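Local coordinates for putative signal recognition particle protein (Chaetomium thermophilum, PDB 5CK4) that binds GDP and GTP and probably serves as the Arf-like GTPase beta subunit of the signal recognition particle receptor at the endoplasmic reticulum, at residues 95-101 with 137-141; 109-113 with 306-312; 244-248 with 270-276. All coordinates share one frame; numbering follows the deposited sequence.

Contact 1 of 3, residues 95-101 with 137-141; sequences TSYKVDL and LTIIP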
loop_
_atom_site.group_PDB
_atom_site.type_symbol
_atom_site.label_atom_id
_atom_site.label_comp_id
_atom_site.label_asym_id
_atom_site.label_seq_id
_atom_site.Cartn_x
_atom_site.Cartn_y
_atom_site.Cartn_z
ATOM N N THR A 95 -14.281 5.759 -10.840
ATOM C CA THR A 95 -14.825 4.406 -10.911
ATOM C C THR A 95 -15.583 4.028 -9.641
ATOM O O THR A 95 -15.739 4.846 -8.733
ATOM C CB THR A 95 -13.719 3.364 -11.174
ATOM O OG1 THR A 95 -12.798 3.346 -10.075
ATOM C CG2 THR A 95 -12.976 3.692 -12.463
ATOM N N SER A 96 -16.049 2.785 -9.582
ATOM C CA SER A 96 -16.830 2.311 -8.444
ATOM C C SER A 96 -16.392 0.917 -8.001
ATOM O O SER A 96 -15.776 0.179 -8.771
ATOM C CB SER A 96 -18.322 2.317 -8.781
ATOM O OG SER A 96 -18.573 1.591 -9.971
ATOM N N TYR A 97 -16.714 0.565 -6.759
ATOM C CA TYR A 97 -16.276 -0.705 -6.181
ATOM C C TYR A 97 -17.424 -1.486 -5.566
ATOM O O TYR A 97 -18.196 -0.951 -4.772
ATOM C CB TYR A 97 -15.189 -0.472 -5.129
ATOM C CG TYR A 97 -13.956 0.180 -5.699
ATOM C CD1 TYR A 97 -12.998 -0.574 -6.362
ATOM C CD2 TYR A 97 -13.759 1.552 -5.595
ATOM C CE1 TYR A 97 -11.872 0.017 -6.894
ATOM C CE2 TYR A 97 -12.636 2.150 -6.129
ATOM C CZ TYR A 97 -11.698 1.377 -6.779
ATOM O OH TYR A 97 -10.576 1.961 -7.315
ATOM N N LYS A 98 -17.524 -2.758 -5.934
ATOM C CA LYS A 98 -18.544 -3.636 -5.378
ATOM C C LYS A 98 -18.068 -4.184 -4.041
ATOM O O LYS A 98 -17.102 -4.942 -3.978
ATOM C CB LYS A 98 -18.865 -4.770 -6.352
ATOM C CG LYS A 98 -19.538 -4.301 -7.636
ATOM C CD LYS A 98 -19.833 -5.467 -8.565
ATOM C CE LYS A 98 -20.698 -5.039 -9.741
ATOM N NZ LYS A 98 -21.017 -6.194 -10.628
ATOM N N VAL A 99 -18.744 -3.781 -2.969
ATOM C CA VAL A 99 -18.299 -4.111 -1.620
ATOM C C VAL A 99 -19.452 -4.611 -0.763
ATOM O O VAL A 99 -20.530 -4.018 -0.742
ATOM C CB VAL A 99 -17.651 -2.892 -0.922
ATOM C CG1 VAL A 99 -17.298 -3.223 0.530
ATOM C CG2 VAL A 99 -16.425 -2.418 -1.694
ATOM N N ASP A 100 -19.213 -5.710 -0.059
ATOM C CA ASP A 100 -20.199 -6.254 0.861
ATOM C C ASP A 100 -20.117 -5.534 2.206
ATOM O O ASP A 100 -19.268 -5.847 3.041
ATOM C CB ASP A 100 -19.976 -7.755 1.039
ATOM C CG ASP A 100 -20.982 -8.387 1.977
ATOM O OD1 ASP A 100 -22.157 -7.951 1.983
ATOM O OD2 ASP A 100 -20.596 -9.322 2.708
ATOM N N LEU A 101 -21.005 -4.562 2.402
ATOM C CA LEU A 101 -21.063 -3.794 3.642
ATOM C C LEU A 101 -21.512 -4.688 4.782
ATOM O O LEU A 101 -21.133 -4.492 5.937
ATOM C CB LEU A 101 -22.049 -2.632 3.503
ATOM C CG LEU A 101 -21.643 -1.329 2.809
ATOM C CD1 LEU A 101 -21.162 -1.555 1.385
ATOM C CD2 LEU A 101 -22.824 -0.374 2.823
ATOM N N LEU A 137 -14.189 7.106 -2.259
ATOM C CA LEU A 137 -14.440 5.993 -3.158
ATOM C C LEU A 137 -15.938 5.798 -3.342
ATOM O O LEU A 137 -16.704 5.917 -2.389
ATOM C CB LEU A 137 -13.807 4.714 -2.615
ATOM C CG LEU A 137 -12.300 4.734 -2.354
ATOM C CD1 LEU A 137 -11.795 3.320 -2.101
ATOM C CD2 LEU A 137 -11.560 5.363 -3.521
ATOM N N THR A 138 -16.347 5.512 -4.573
ATOM C CA THR A 138 -17.733 5.166 -4.854
ATOM C C THR A 138 -17.935 3.673 -4.618
ATOM O O THR A 138 -17.284 2.837 -5.252
ATOM C CB THR A 138 -18.130 5.530 -6.294
ATOM O OG1 THR A 138 -17.979 6.941 -6.487
ATOM C CG2 THR A 138 -19.575 5.147 -6.558
ATOM N N ILE A 139 -18.834 3.348 -3.695
ATOM C CA ILE A 139 -19.027 1.974 -3.251
ATOM C C ILE A 139 -20.414 1.445 -3.606
ATOM O O ILE A 139 -21.421 2.031 -3.229
ATOM C CB ILE A 139 -18.844 1.857 -1.719
ATOM C CG1 ILE A 139 -17.469 2.383 -1.289
ATOM C CG2 ILE A 139 -19.039 0.424 -1.265
ATOM C CD1 ILE A 139 -16.306 1.641 -1.902
ATOM N N ILE A 140 -20.457 0.331 -4.326
ATOM C CA ILE A 140 -21.717 -0.338 -4.623
ATOM C C ILE A 140 -21.901 -1.522 -3.680
ATOM O O ILE A 140 -21.143 -2.489 -3.741
ATOM C CB ILE A 140 -21.757 -0.838 -6.078
ATOM C CG1 ILE A 140 -21.397 0.297 -7.039
ATOM C CG2 ILE A 140 -23.122 -1.422 -6.408
ATOM C CD1 ILE A 140 -21.395 -0.116 -8.497
ATOM N N PRO A 141 -22.907 -1.444 -2.795
ATOM C CA PRO A 141 -23.181 -2.485 -1.796
ATOM C C PRO A 141 -23.437 -3.856 -2.421
ATOM O O PRO A 141 -24.077 -3.929 -3.469
ATOM C CB PRO A 141 -24.448 -1.976 -1.105
ATOM C CG PRO A 141 -24.413 -0.503 -1.300
ATOM C CD PRO A 141 -23.827 -0.303 -2.664
#

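Contact 2 of 3, residues 109-113 with 306-312; sequences RKFLL and ERWWRWI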
loop_
_atom_site.group_PDB
_atom_site.type_symbol
_atom_site.label_atom_id
_atom_site.label_comp_id
_atom_site.label_asym_id
_atom_site.label_seq_id
_atom_site.Cartn_x
_atom_site.Cartn_y
_atom_site.Cartn_z
ATOM N N ARG A 109 -14.475 -4.208 12.433
ATOM C CA ARG A 109 -13.218 -3.461 12.362
ATOM C C ARG A 109 -13.441 -1.980 12.054
ATOM O O ARG A 109 -12.552 -1.151 12.259
ATOM C CB ARG A 109 -12.262 -4.112 11.357
ATOM C CG ARG A 109 -11.920 -5.553 11.732
ATOM C CD ARG A 109 -10.703 -6.105 10.999
ATOM N NE ARG A 109 -10.307 -7.403 11.547
ATOM C CZ ARG A 109 -10.688 -8.578 11.054
ATOM N NH1 ARG A 109 -11.469 -8.626 9.985
ATOM N NH2 ARG A 109 -10.283 -9.705 11.628
ATOM N N LYS A 110 -14.644 -1.670 11.579
ATOM C CA LYS A 110 -15.083 -0.300 11.315
ATOM C C LYS A 110 -14.397 0.344 10.109
ATOM O O LYS A 110 -14.323 1.567 10.008
ATOM C CB LYS A 110 -14.950 0.581 12.565
ATOM C CG LYS A 110 -15.614 -0.004 13.803
ATOM C CD LYS A 110 -15.303 0.825 15.035
ATOM C CE LYS A 110 -13.804 0.923 15.269
ATOM N NZ LYS A 110 -13.491 1.648 16.530
ATOM N N PHE A 111 -13.900 -0.483 9.196
ATOM C CA PHE A 111 -13.456 0.017 7.902
ATOM C C PHE A 111 -13.729 -0.976 6.781
ATOM O O PHE A 111 -13.932 -2.164 7.023
ATOM C CB PHE A 111 -11.980 0.457 7.922
ATOM C CG PHE A 111 -10.986 -0.676 8.019
ATOM C CD1 PHE A 111 -10.502 -1.294 6.874
ATOM C CD2 PHE A 111 -10.504 -1.093 9.253
ATOM C CE1 PHE A 111 -9.568 -2.322 6.954
ATOM C CE2 PHE A 111 -9.573 -2.120 9.346
ATOM C CZ PHE A 111 -9.108 -2.736 8.191
ATOM N N LEU A 112 -13.753 -0.463 5.558
ATOM C CA LEU A 112 -13.967 -1.284 4.384
ATOM C C LEU A 112 -12.627 -1.554 3.728
ATOM O O LEU A 112 -11.827 -0.641 3.546
ATOM C CB LEU A 112 -14.885 -0.572 3.387
ATOM C CG LEU A 112 -16.278 -0.174 3.876
ATOM C CD1 LEU A 112 -17.012 0.617 2.806
ATOM C CD2 LEU A 112 -17.074 -1.403 4.276
ATOM N N LEU A 113 -12.390 -2.809 3.376
ATOM C CA LEU A 113 -11.184 -3.178 2.660
ATOM C C LEU A 113 -11.490 -3.283 1.165
ATOM O O LEU A 113 -12.289 -4.127 0.743
ATOM C CB LEU A 113 -10.638 -4.494 3.211
ATOM C CG LEU A 113 -9.310 -4.991 2.650
ATOM C CD1 LEU A 113 -8.196 -3.963 2.882
ATOM C CD2 LEU A 113 -8.953 -6.346 3.237
ATOM N N GLU A 306 -3.474 -10.453 12.081
ATOM C CA GLU A 306 -4.002 -9.550 13.103
ATOM C C GLU A 306 -3.177 -8.281 13.345
ATOM O O GLU A 306 -3.741 -7.213 13.609
ATOM C CB GLU A 306 -4.248 -10.296 14.419
ATOM C CG GLU A 306 -5.539 -11.101 14.419
ATOM C CD GLU A 306 -6.788 -10.228 14.328
ATOM O OE1 GLU A 306 -6.742 -9.050 14.747
ATOM O OE2 GLU A 306 -7.825 -10.725 13.837
ATOM N N ARG A 307 -1.856 -8.390 13.273
ATOM C CA ARG A 307 -1.010 -7.211 13.446
ATOM C C ARG A 307 -1.268 -6.180 12.347
ATOM O O ARG A 307 -1.211 -4.974 12.600
ATOM C CB ARG A 307 0.476 -7.575 13.479
ATOM C CG ARG A 307 0.907 -8.345 14.717
ATOM C CD ARG A 307 2.355 -8.029 15.070
ATOM N NE ARG A 307 2.538 -6.607 15.359
ATOM C CZ ARG A 307 3.486 -5.843 14.820
ATOM N NH1 ARG A 307 4.358 -6.359 13.959
ATOM N NH2 ARG A 307 3.564 -4.559 15.147
ATOM N N TRP A 308 -1.542 -6.653 11.132
ATOM C CA TRP A 308 -1.898 -5.755 10.035
ATOM C C TRP A 308 -3.186 -5.010 10.373
ATOM O O TRP A 308 -3.255 -3.794 10.226
ATOM C CB TRP A 308 -2.100 -6.520 8.725
ATOM C CG TRP A 308 -0.878 -7.089 8.076
ATOM C CD1 TRP A 308 0.410 -6.671 8.213
ATOM C CD2 TRP A 308 -0.848 -8.186 7.149
ATOM N NE1 TRP A 308 1.245 -7.448 7.442
ATOM C CE2 TRP A 308 0.494 -8.385 6.782
ATOM C CE3 TRP A 308 -1.830 -9.033 6.618
ATOM C CZ2 TRP A 308 0.882 -9.376 5.879
ATOM C CZ3 TRP A 308 -1.444 -10.022 5.727
ATOM C CH2 TRP A 308 -0.098 -10.186 5.367
ATOM N N TRP A 309 -4.210 -5.740 10.827
ATOM C CA TRP A 309 -5.498 -5.123 11.151
ATOM C C TRP A 309 -5.377 -4.112 12.288
ATOM O O TRP A 309 -6.081 -3.103 12.309
ATOM C CB TRP A 309 -6.560 -6.166 11.544
ATOM C CG TRP A 309 -6.807 -7.289 10.553
ATOM C CD1 TRP A 309 -6.984 -8.607 10.856
ATOM C CD2 TRP A 309 -6.918 -7.193 9.118
ATOM N NE1 TRP A 309 -7.193 -9.337 9.712
ATOM C CE2 TRP A 309 -7.153 -8.497 8.631
ATOM C CE3 TRP A 309 -6.836 -6.139 8.203
ATOM C CZ2 TRP A 309 -7.305 -8.773 7.273
ATOM C CZ3 TRP A 309 -6.984 -6.417 6.855
ATOM C CH2 TRP A 309 -7.222 -7.720 6.405
ATOM N N ARG A 310 -4.498 -4.399 13.241
ATOM C CA ARG A 310 -4.298 -3.520 14.390
ATOM C C ARG A 310 -3.654 -2.202 13.964
ATOM O O ARG A 310 -4.066 -1.127 14.399
ATOM C CB ARG A 310 -3.417 -4.214 15.427
ATOM C CG ARG A 310 -3.206 -3.444 16.713
ATOM C CD ARG A 310 -2.584 -4.344 17.779
ATOM N NE ARG A 310 -3.415 -5.519 18.064
ATOM C CZ ARG A 310 -3.167 -6.751 17.621
ATOM N NH1 ARG A 310 -2.103 -6.987 16.866
ATOM N NH2 ARG A 310 -3.984 -7.752 17.934
ATOM N N TRP A 311 -2.643 -2.303 13.105
ATOM C CA TRP A 311 -1.912 -1.131 12.625
ATOM C C TRP A 311 -2.854 -0.157 11.912
ATOM O O TRP A 311 -2.838 1.050 12.178
ATOM C CB TRP A 311 -0.780 -1.579 11.694
ATOM C CG TRP A 311 0.214 -0.513 11.331
ATOM C CD1 TRP A 311 1.385 -0.229 11.975
ATOM C CD2 TRP A 311 0.131 0.399 10.227
ATOM N NE1 TRP A 311 2.035 0.805 11.340
ATOM C CE2 TRP A 311 1.283 1.209 10.266
ATOM C CE3 TRP A 311 -0.812 0.617 9.219
ATOM C CZ2 TRP A 311 1.520 2.209 9.330
ATOM C CZ3 TRP A 311 -0.571 1.616 8.287
ATOM C CH2 TRP A 311 0.582 2.396 8.352
ATOM N N ILE A 312 -3.687 -0.696 11.025
ATOM C CA ILE A 312 -4.669 0.105 10.291
ATOM C C ILE A 312 -5.737 0.676 11.212
ATOM O O ILE A 312 -6.071 1.865 11.143
ATOM C CB ILE A 312 -5.351 -0.726 9.182
ATOM C CG1 ILE A 312 -4.327 -1.150 8.124
ATOM C CG2 ILE A 312 -6.492 0.057 8.547
ATOM C CD1 ILE A 312 -3.818 -0.022 7.251
#

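Contact 3 of 3, residues 244-248 with 270-276; sequences RKTRQ and WLGAVGS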
loop_
_atom_site.group_PDB
_atom_site.type_symbol
_atom_site.label_atom_id
_atom_site.label_comp_id
_atom_site.label_asym_id
_atom_site.label_seq_id
_atom_site.Cartn_x
_atom_site.Cartn_y
_atom_site.Cartn_z
ATOM N N ARG A 244 14.846 6.218 -8.193
ATOM C CA ARG A 244 14.859 7.681 -8.196
ATOM C C ARG A 244 16.180 8.227 -8.721
ATOM O O ARG A 244 16.198 9.252 -9.408
ATOM C CB ARG A 244 14.505 8.269 -6.824
ATOM C CG ARG A 244 15.559 8.073 -5.726
ATOM C CD ARG A 244 15.128 8.765 -4.432
ATOM N NE ARG A 244 16.165 8.717 -3.399
ATOM C CZ ARG A 244 16.036 9.271 -2.200
ATOM N NH1 ARG A 244 14.920 9.928 -1.897
ATOM N NH2 ARG A 244 17.029 9.184 -1.313
ATOM N N LYS A 245 17.280 7.532 -8.427
ATOM C CA LYS A 245 18.600 7.957 -8.922
ATOM C C LYS A 245 18.738 7.813 -10.434
ATOM O O LYS A 245 19.268 8.697 -11.111
ATOM C CB LYS A 245 19.720 7.161 -8.239
ATOM C CG LYS A 245 21.101 7.533 -8.713
ATOM C CD LYS A 245 21.441 8.964 -8.309
ATOM C CE LYS A 245 21.299 9.148 -6.807
ATOM N NZ LYS A 245 22.135 10.244 -6.278
ATOM N N THR A 246 18.267 6.688 -10.962
ATOM C CA THR A 246 18.301 6.452 -12.400
ATOM C C THR A 246 17.398 7.433 -13.136
ATOM O O THR A 246 17.734 7.909 -14.219
ATOM C CB THR A 246 17.864 5.017 -12.746
ATOM O OG1 THR A 246 18.701 4.087 -12.050
ATOM C CG2 THR A 246 17.992 4.767 -14.240
ATOM N N ARG A 247 16.249 7.743 -12.547
ATOM C CA ARG A 247 15.320 8.645 -13.204
ATOM C C ARG A 247 15.848 10.065 -13.189
ATOM O O ARG A 247 15.709 10.788 -14.169
ATOM C CB ARG A 247 13.925 8.554 -12.590
ATOM C CG ARG A 247 13.252 7.231 -12.898
ATOM C CD ARG A 247 11.786 7.192 -12.486
ATOM N NE ARG A 247 11.248 5.848 -12.682
ATOM C CZ ARG A 247 10.014 5.473 -12.360
ATOM N NH1 ARG A 247 9.170 6.349 -11.830
ATOM N NH2 ARG A 247 9.627 4.217 -12.568
ATOM N N GLN A 248 16.476 10.465 -12.091
ATOM C CA GLN A 248 17.032 11.808 -12.030
ATOM C C GLN A 248 18.210 11.961 -12.985
ATOM O O GLN A 248 18.365 13.003 -13.629
ATOM C CB GLN A 248 17.451 12.175 -10.609
ATOM C CG GLN A 248 17.559 13.678 -10.393
ATOM C CD GLN A 248 16.220 14.393 -10.542
ATOM O OE1 GLN A 248 15.156 13.803 -10.337
ATOM N NE2 GLN A 248 16.271 15.668 -10.896
ATOM N N TRP A 270 10.962 12.679 -8.502
ATOM C CA TRP A 270 11.833 12.212 -7.414
ATOM C C TRP A 270 11.048 11.854 -6.145
ATOM O O TRP A 270 10.414 12.708 -5.524
ATOM C CB TRP A 270 12.888 13.293 -7.110
ATOM C CG TRP A 270 13.804 13.023 -5.941
ATOM C CD1 TRP A 270 13.572 13.328 -4.622
ATOM C CD2 TRP A 270 15.107 12.429 -5.987
ATOM N NE1 TRP A 270 14.642 12.946 -3.852
ATOM C CE2 TRP A 270 15.601 12.400 -4.666
ATOM C CE3 TRP A 270 15.905 11.915 -7.019
ATOM C CZ2 TRP A 270 16.856 11.873 -4.346
ATOM C CZ3 TRP A 270 17.155 11.394 -6.699
ATOM C CH2 TRP A 270 17.617 11.377 -5.375
ATOM N N LEU A 271 11.075 10.581 -5.775
ATOM C CA LEU A 271 10.388 10.116 -4.574
ATOM C C LEU A 271 11.238 10.439 -3.354
ATOM O O LEU A 271 12.437 10.159 -3.353
ATOM C CB LEU A 271 10.208 8.605 -4.641
ATOM C CG LEU A 271 9.653 7.948 -3.377
ATOM C CD1 LEU A 271 8.216 8.371 -3.256
ATOM C CD2 LEU A 271 9.773 6.420 -3.468
ATOM N N GLY A 272 10.628 11.012 -2.316
ATOM C CA GLY A 272 11.351 11.308 -1.083
ATOM C C GLY A 272 11.820 12.745 -0.953
ATOM O O GLY A 272 11.423 13.627 -1.734
ATOM N N ALA A 273 12.668 12.972 0.045
ATOM C CA ALA A 273 13.184 14.300 0.356
ATOM C C ALA A 273 14.259 14.725 -0.625
ATOM O O ALA A 273 15.133 13.936 -0.986
ATOM C CB ALA A 273 13.731 14.330 1.767
ATOM N N VAL A 274 14.196 15.988 -1.033
ATOM C CA VAL A 274 15.127 16.559 -2.006
ATOM C C VAL A 274 16.604 16.303 -1.686
ATOM O O VAL A 274 17.385 15.940 -2.573
ATOM C CB VAL A 274 14.877 18.079 -2.183
ATOM C CG1 VAL A 274 14.618 18.734 -0.838
ATOM C CG2 VAL A 274 16.042 18.748 -2.896
ATOM N N GLY A 275 16.984 16.470 -0.424
ATOM C CA GLY A 275 18.379 16.321 -0.047
ATOM C C GLY A 275 18.771 14.953 0.487
ATOM O O GLY A 275 19.871 14.779 1.012
ATOM N N SER A 276 17.879 13.980 0.353
ATOM C CA SER A 276 18.149 12.626 0.833
ATOM C C SER A 276 19.215 11.921 -0.016
ATOM O O SER A 276 19.140 11.915 -1.250
ATOM C CB SER A 276 16.860 11.818 0.835
ATOM O OG SER A 276 17.065 10.485 1.260
#

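Contact 1 of 3, residues 95-101 with 137-141
Tyr-97 O is gripped from the neighbouring strand by Ile-140 N at 2.6 Å and, more weakly, by the CA-H of Ile-139. This is the middle rung of a parallel ladder between strands 96-98 and 136-140 in the mixed beta sheet of an Arf-like P-loop GTPase. Tyr-97 N gives its hydrogen to Thr-138 O at 2.8 Å, and Val-99 N does the same to Ile-140 O at 2.8 Å. The axes of 96-98 and 137-140 cross at -36°, so the pair is twisted. Past the ladder Pro-141, which has no N-H, still presents its CA-H to Val-99 O.

The two faces differ in character. The polar Ser-96, Lys-98 and Thr-138 suit the more exposed one; Ile-140 lies among them, its CD1 3.6 Å from Ser-96 OG. On the other, Tyr-97 and Ile-139 join Val-99 against Ile-114 of strand 112-115. Tyr-97 CB lies 4.0 Å from Ile-139 CD1; with CG anti to the carbonyl carbon (chi1 -61°) the ring runs obliquely past Leu-137 CD2. The phenol then ends in a hydrogen bond to His-129 of helix 123-131, so a tyrosine serves both an apolar flank and a polar tip.

Branched Ile-139 fills two directions at once: while CD1 lies by Tyr-97 CB, CG2 branches off at about a right angle to it and meets Val-99 CB at 3.6 Å. Leu-101, beyond the strand, folds back so that its CD1 touches both Ile-139 CG2, at 3.9 Å, and Pro-141 CB, at 4.1 Å.

Contact 2 of 3, residues 109-113 with 306-312
Arg-109 lays its guanidinium over the five-membered ring of Trp-309, with CZ 3.9 Å from the ring centroid, a cation-pi contact in which the two planes are tilted 32° apart. It joins the turn leading into strand 112-115 of the central sheet of the P-loop GTPase fold, and the strand's first residues, to the C-terminal helix 306-313. Glu-306, Trp-309 and Ile-312, spaced three residues apart, form one side of that helix.

The arginine side chain is extended from CG to NE, long enough to cross the indole and still reach the previous turn. There NH2 meets Glu-306 OE2 at the guanidinium edge, a salt bridge whose bond is weak at 3.5 Å.

Away from this charged pair the contact is apolar. Phe-111 places CG between its backbone N and carbonyl carbon (chi1 71°), turning the ring toward the helix. Ile-312 CG2 sits over one face of it, 4.0 Å from the centroid, in a CH-pi contact, while Trp-309 CE3 comes to the rim at Phe-111 CZ, 4.1 Å away. Phe-39 of helix 32-40 meets both aromatic rings, edge-to-face with Trp-309. The indole thus offers a face to a cation and its six-membered end to carbon.

An alanine in place of Trp-309 would probably leave the Arg-109 guanidinium without its aromatic platform and open a gap beside Phe-111 and Leu-113. Leu-113 touches the far end of the indole, its CD2 lying 3.9 Å from Trp-309 CH2.

Contact 3 of 3, residues 244-248 with 270-276
The guanidinium of Arg-244 and the indole of Trp-270 lie almost parallel, their planes 13° apart, with Arg-244 NE 3.4 Å from Trp-270 CZ2. One face of the arginine group thus rests on the ring, while its edge is taken up by in-plane hydrogen bonds: NH1 to Leu-271 O at 2.9 Å and NH2 to Ser-276 OG, also at 2.9 Å and nearly straight (170°). The contact pins helix 229-249 of the GTPase fold to part of the loop leading to strand 291-295; residues 273-276 of that loop form a type I beta turn.

The aliphatic part of the arginine is used too. Extended from CG to NE, it puts Arg-244 CD over the six-membered ring of Trp-270, 3.6 Å from that ring's centroid, in a CH-pi contact. One helical turn on, Gln-248 stands its amide nearly upright to the indole, with OE1 3.9 Å from Trp-270 CE3.

Outside these segments Glu-283 forms a salt bridge to Arg-244 NH1 and also bonds Ser-276 OG, so the buried charge is probably neutralised, and the in-plane bonds are likely to hold the guanidinium in one orientation. Gly-272 suits its place twice over: its backbone angles call for glycine, and a beta carbon would collide with Arg-244 NH1.

The ring is steadied in its turn by the loop, since Trp-270 NE1 donates to Ala-273 O at 3.1 Å from above the carbonyl plane, while Ser-276 N reaches the same oxygen from the opposite face.

Overall arrangement
Contacts 1 and 2 both reach the same sheet and touch: Val-99 CG1 lies 4.2 Å from Leu-112 CD2, although the contact centres are 18 Å apart. Their segments alternate along the chain. Contact 3 lies across the centre of the chain from both, its centre 36 Å from that of contact 1 and 31 Å from that of contact 2; in sequence it falls between the two segments of contact 2. The side chain of Leu-113 in contact 2 is about 11 Å from the bound GDP and that of Tyr-97 in contact 1 about 13 Å, whereas contact 3 is remote from the nucleotide site.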